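Local coordinates for adenine phosphoribosyltransferase, putative (Trypanosoma brucei brucei, PDB 5VN4), which catalyses the transfer of phosphoribose from 5-phospho-alpha-D-ribose 1-diphosphate to adenine, giving AMP and pyrophosphate in purine salvage, as a homodimer, at the interface of chains A and B. Sequence-based numbering; all coordinates share one arbitrary frame. Chains: chain A/B, Adenine phosphoribosyltransferase, putative.

Contact 1: the interface of chains A and B. Residues chain A 52-53, 89-90; chain B 88, 92, 108, 110, 114.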
# COMPACT_ATOMS: atom_id res chain seq x y z
N GLU A 52 3.98 13.68 -5.34
CA GLU A 52 4.49 12.60 -4.49
C GLU A 52 3.48 12.26 -3.39
O GLU A 52 3.12 13.11 -2.57
CB GLU A 52 5.83 13.03 -3.89
CG GLU A 52 6.36 12.15 -2.76
CD GLU A 52 6.58 10.71 -3.18
OE1 GLU A 52 7.18 10.49 -4.26
OE2 GLU A 52 6.14 9.81 -2.43
N VAL A 53 3.04 11.00 -3.36
CA VAL A 53 2.03 10.61 -2.38
C VAL A 53 2.57 10.61 -0.95
O VAL A 53 1.78 10.71 0.01
CB VAL A 53 1.44 9.23 -2.76
CG1 VAL A 53 2.40 8.12 -2.37
CG2 VAL A 53 0.07 9.03 -2.12
N SER A 89 1.00 0.35 -6.42
CA SER A 89 1.33 0.28 -4.99
C SER A 89 0.68 1.40 -4.18
O SER A 89 0.49 1.28 -2.98
CB SER A 89 2.85 0.39 -4.82
OG SER A 89 3.53 -0.52 -5.66
N ARG A 90 0.39 2.53 -4.83
CA ARG A 90 -0.07 3.69 -4.08
C ARG A 90 -1.53 3.60 -3.67
O ARG A 90 -1.91 4.13 -2.63
CB ARG A 90 0.28 4.97 -4.83
CG ARG A 90 1.79 5.22 -4.85
CD ARG A 90 2.14 6.55 -5.48
NE ARG A 90 2.62 6.41 -6.84
CZ ARG A 90 2.45 7.34 -7.78
NH1 ARG A 90 1.76 8.45 -7.52
NH2 ARG A 90 2.98 7.15 -8.98
N ASP B 88 7.35 -0.73 0.75
CA ASP B 88 6.80 -1.02 -0.56
C ASP B 88 6.88 -2.52 -0.82
O ASP B 88 7.96 -3.10 -0.72
CB ASP B 88 7.78 -0.30 -1.49
CG ASP B 88 7.34 -0.19 -2.91
OD1 ASP B 88 6.46 -0.94 -3.36
OD2 ASP B 88 7.94 0.65 -3.61
N PHE B 92 2.78 -1.16 2.91
CA PHE B 92 1.84 -0.08 2.65
C PHE B 92 0.42 -0.45 3.02
O PHE B 92 -0.40 0.45 3.26
CB PHE B 92 1.82 0.27 1.16
CG PHE B 92 3.04 0.98 0.64
CD1 PHE B 92 4.14 1.26 1.44
CD2 PHE B 92 3.07 1.38 -0.69
CE1 PHE B 92 5.23 1.93 0.93
CE2 PHE B 92 4.16 2.05 -1.22
CZ PHE B 92 5.24 2.32 -0.41
N LEU B 108 7.01 6.35 3.57
CA LEU B 108 7.20 5.28 2.61
C LEU B 108 8.66 4.89 2.50
O LEU B 108 9.53 5.74 2.31
CB LEU B 108 6.72 5.73 1.22
CG LEU B 108 5.38 6.47 1.13
CD1 LEU B 108 5.05 6.72 -0.33
CD2 LEU B 108 4.26 5.70 1.81
N ARG B 110 10.72 2.77 -0.14
CA ARG B 110 10.34 2.33 -1.47
C ARG B 110 11.48 1.72 -2.26
O ARG B 110 12.66 2.00 -2.03
CB ARG B 110 9.72 3.48 -2.29
CG ARG B 110 8.49 4.07 -1.62
CD ARG B 110 7.44 4.48 -2.64
NE ARG B 110 7.01 3.32 -3.41
CZ ARG B 110 6.09 3.35 -4.37
NH1 ARG B 110 5.49 4.49 -4.69
NH2 ARG B 110 5.77 2.24 -5.00
N LYS B 114 10.90 5.40 -7.23
CA LYS B 114 9.55 5.51 -6.69
C LYS B 114 9.30 6.78 -5.89
O LYS B 114 8.18 7.30 -5.94
CB LYS B 114 9.18 4.29 -5.81
CG LYS B 114 9.21 2.94 -6.49
CD LYS B 114 8.06 2.78 -7.47
CE LYS B 114 7.95 1.34 -7.94
NZ LYS B 114 6.72 1.15 -8.76
O HOH W 1 6.03 7.47 -4.10
O HOH W 2 6.23 -0.83 -6.06
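A:Ser89 and B:Arg110 meet where the guanidinium of one subunit is laid against the pyrophosphate-binding loop of the other, and the contact shows how a dimer can join dry packing to water bridging. The tight part is built around B:Arg110. Its NE and NH2 both grip the carboxylate oxygen OD2 of B:Asp88, from the same face of the carboxylate, with NE at 2.8 Å from OD2 in a salt bridge. B:Lys114 CB covers one face of the guanidinium and B:Phe92 CE2 the other, each offset toward the rim, so its rotation is fixed. Two bends in the arginine chain, at chi2 and chi3 (61°), turn it back toward B:Asp88. There NH2 sits 3.5 Å from A:Ser89 CB, while A:Ser89 O lies at the edge of the B:Phe92 ring, in its plane, 3.5 Å from CD2. A:Val53 CG1 touches B:Leu108 CD1 at 3.6 Å, the two side chains crossing at about a right angle.

The looser part is bridged by ordered waters, both at the edge of the B:Arg110 guanidinium and in its plane. Water 1 joins the A:Glu52 carboxylate oxygen OE2 (2.9 Å) to B:Lys114 O and to B:Arg110 NH1. Water 2 links the A:Ser89 hydroxyl OG to B:Asp88 OD1, 2.7 Å from the latter. A:Arg90 crosses B:Arg110 nearly perpendicularly, their guanidinium planes 61° apart; the charge of B:Arg110 is probably offset mainly by B:Asp88, with A:Glu52 OE2 reached through water 1. Because A:Ser89 and A:Arg90 line the pyrophosphate pocket, with A:Arg90 also bordering adenine and ribose 5-phosphate, the site probably lets the neighbouring subunit steady the pyrophosphate-binding loop, where a cis peptide bond precedes A:Ser89.

Contact 2: the interface of chains A and B. Residues chain A 38, 42-44, 50, 52; chain B 116-117.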
# COMPACT_ATOMS: atom_id res chain seq x y z
N TYR A 38 6.99 17.76 -7.95
CA TYR A 38 8.41 17.75 -8.23
C TYR A 38 8.62 17.78 -9.74
O TYR A 38 7.88 17.14 -10.49
CB TYR A 38 9.06 16.51 -7.61
CG TYR A 38 8.94 16.50 -6.10
CD1 TYR A 38 7.75 16.10 -5.48
CD2 TYR A 38 9.99 16.92 -5.28
CE1 TYR A 38 7.62 16.12 -4.11
CE2 TYR A 38 9.87 16.92 -3.90
CZ TYR A 38 8.68 16.51 -3.32
OH TYR A 38 8.54 16.52 -1.95
N PHE A 42 13.75 16.15 -10.08
CA PHE A 42 13.63 15.58 -8.74
C PHE A 42 12.53 14.53 -8.66
O PHE A 42 11.96 14.31 -7.60
CB PHE A 42 13.45 16.68 -7.69
CG PHE A 42 14.67 17.53 -7.53
CD1 PHE A 42 15.73 17.09 -6.75
CD2 PHE A 42 14.79 18.74 -8.20
CE1 PHE A 42 16.87 17.84 -6.62
CE2 PHE A 42 15.95 19.51 -8.08
CZ PHE A 42 16.99 19.05 -7.28
N SER A 43 12.24 13.85 -9.76
CA SER A 43 11.11 12.94 -9.82
C SER A 43 11.51 11.63 -10.46
O SER A 43 12.43 11.60 -11.30
CB SER A 43 9.99 13.58 -10.65
OG SER A 43 9.07 12.63 -11.13
N PRO A 44 10.84 10.53 -10.12
CA PRO A 44 11.10 9.25 -10.79
C PRO A 44 10.49 9.16 -12.19
O PRO A 44 10.81 8.20 -12.91
CB PRO A 44 10.46 8.23 -9.84
CG PRO A 44 9.34 8.98 -9.17
CD PRO A 44 9.88 10.39 -9.00
N PHE A 50 5.11 16.10 -10.81
CA PHE A 50 4.88 14.79 -10.20
C PHE A 50 4.44 14.98 -8.75
O PHE A 50 5.19 15.53 -7.93
CB PHE A 50 6.15 13.95 -10.25
CG PHE A 50 5.98 12.56 -9.68
CD1 PHE A 50 5.51 11.52 -10.47
CD2 PHE A 50 6.26 12.30 -8.35
CE1 PHE A 50 5.33 10.25 -9.94
CE2 PHE A 50 6.09 11.04 -7.82
CZ PHE A 50 5.62 10.01 -8.61
N GLU A 52 3.98 13.68 -5.34
CA GLU A 52 4.49 12.60 -4.49
C GLU A 52 3.48 12.26 -3.39
O GLU A 52 3.12 13.11 -2.57
CB GLU A 52 5.83 13.03 -3.89
CG GLU A 52 6.36 12.15 -2.76
CD GLU A 52 6.58 10.71 -3.18
OE1 GLU A 52 7.18 10.49 -4.26
OE2 GLU A 52 6.14 9.81 -2.43
N ALA B 116 9.91 10.83 -5.03
CA ALA B 116 10.43 12.09 -5.54
C ALA B 116 11.19 12.86 -4.46
O ALA B 116 11.06 12.60 -3.26
CB ALA B 116 9.28 12.95 -6.07
N GLY B 117 11.99 13.82 -4.90
CA GLY B 117 12.77 14.64 -3.99
C GLY B 117 14.18 14.12 -3.81
O GLY B 117 14.69 13.32 -4.60
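B:Ala116 presents its methyl group to the ring of A:Tyr38, entering a concave surface of chain A as a small plug; the arrangement illustrates how a short, almost side-chain-free segment can be read by its backbone and one methyl.

Two hydrogen bonds fix the backbone. B:Gly117 N donates to A:Phe42 O at 2.7 Å, and the bond is nearly straight, 173° at the hydrogen. B:Ala116 N donates in turn to the carboxylate oxygen OE1 of A:Glu52, 2.9 Å away, reaching it from above the carboxylate plane. The acid is brought there by a side chain that leaves the backbone with CG opposite N (chi1 168°) and then bends at chi2. Its OE1 also lies at the edge of the A:Phe50 ring, in the ring plane. Successive amides of chain B are thus held by a main-chain carbonyl and a side-chain carboxylate of chain A.

The apolar contacts centre on the alanine methyl. B:Ala116 CB stands over one face of the A:Tyr38 ring, 3.8 Å from its centroid in a CH-pi contact, displaced toward the CG and CD1 side. The A:Phe50 ring meets the same methyl through CD2, at 3.8 Å. A:Pro44 CD approaches CA of B:Ala116 at 3.9 Å while also lying over a face of the A:Phe50 ring, which links these two walls. Farther along the tyrosine, A:Tyr38 CE2 touches B:Gly117 CA at 3.7 Å. Chain A hides 77 Å² of B:Ala116 in all.

On chain A the surface is assembled from strand 37-38, the 3-10 helix 40-42 and the loop after it, and strand 50-51 with the residue that follows. On chain B the contributing stretch is a loop between strands 106-109 and 119-121, reaching over to the adenine-binding side of its partner, where A:Phe50 also borders the base pocket.

The C-alpha centres of contact 1 and contact 2 lie about 12 Å apart, and A:Glu52 belongs to both: one carboxylate oxygen faces the water-bridged region while the other takes a backbone amide. On chain B residues of one stretch, 108 to 117, serve both contacts, with B:Asp88 and B:Phe92 added in contact 1. On chain A both border the active site: contact 1 through A:Ser89 and A:Arg90, contact 2 through A:Phe50 of the adenine pocket. Since the homodimer is two-fold symmetric, both contacts recur with chains exchanged, and dimerisation probably helps to shape both active sites.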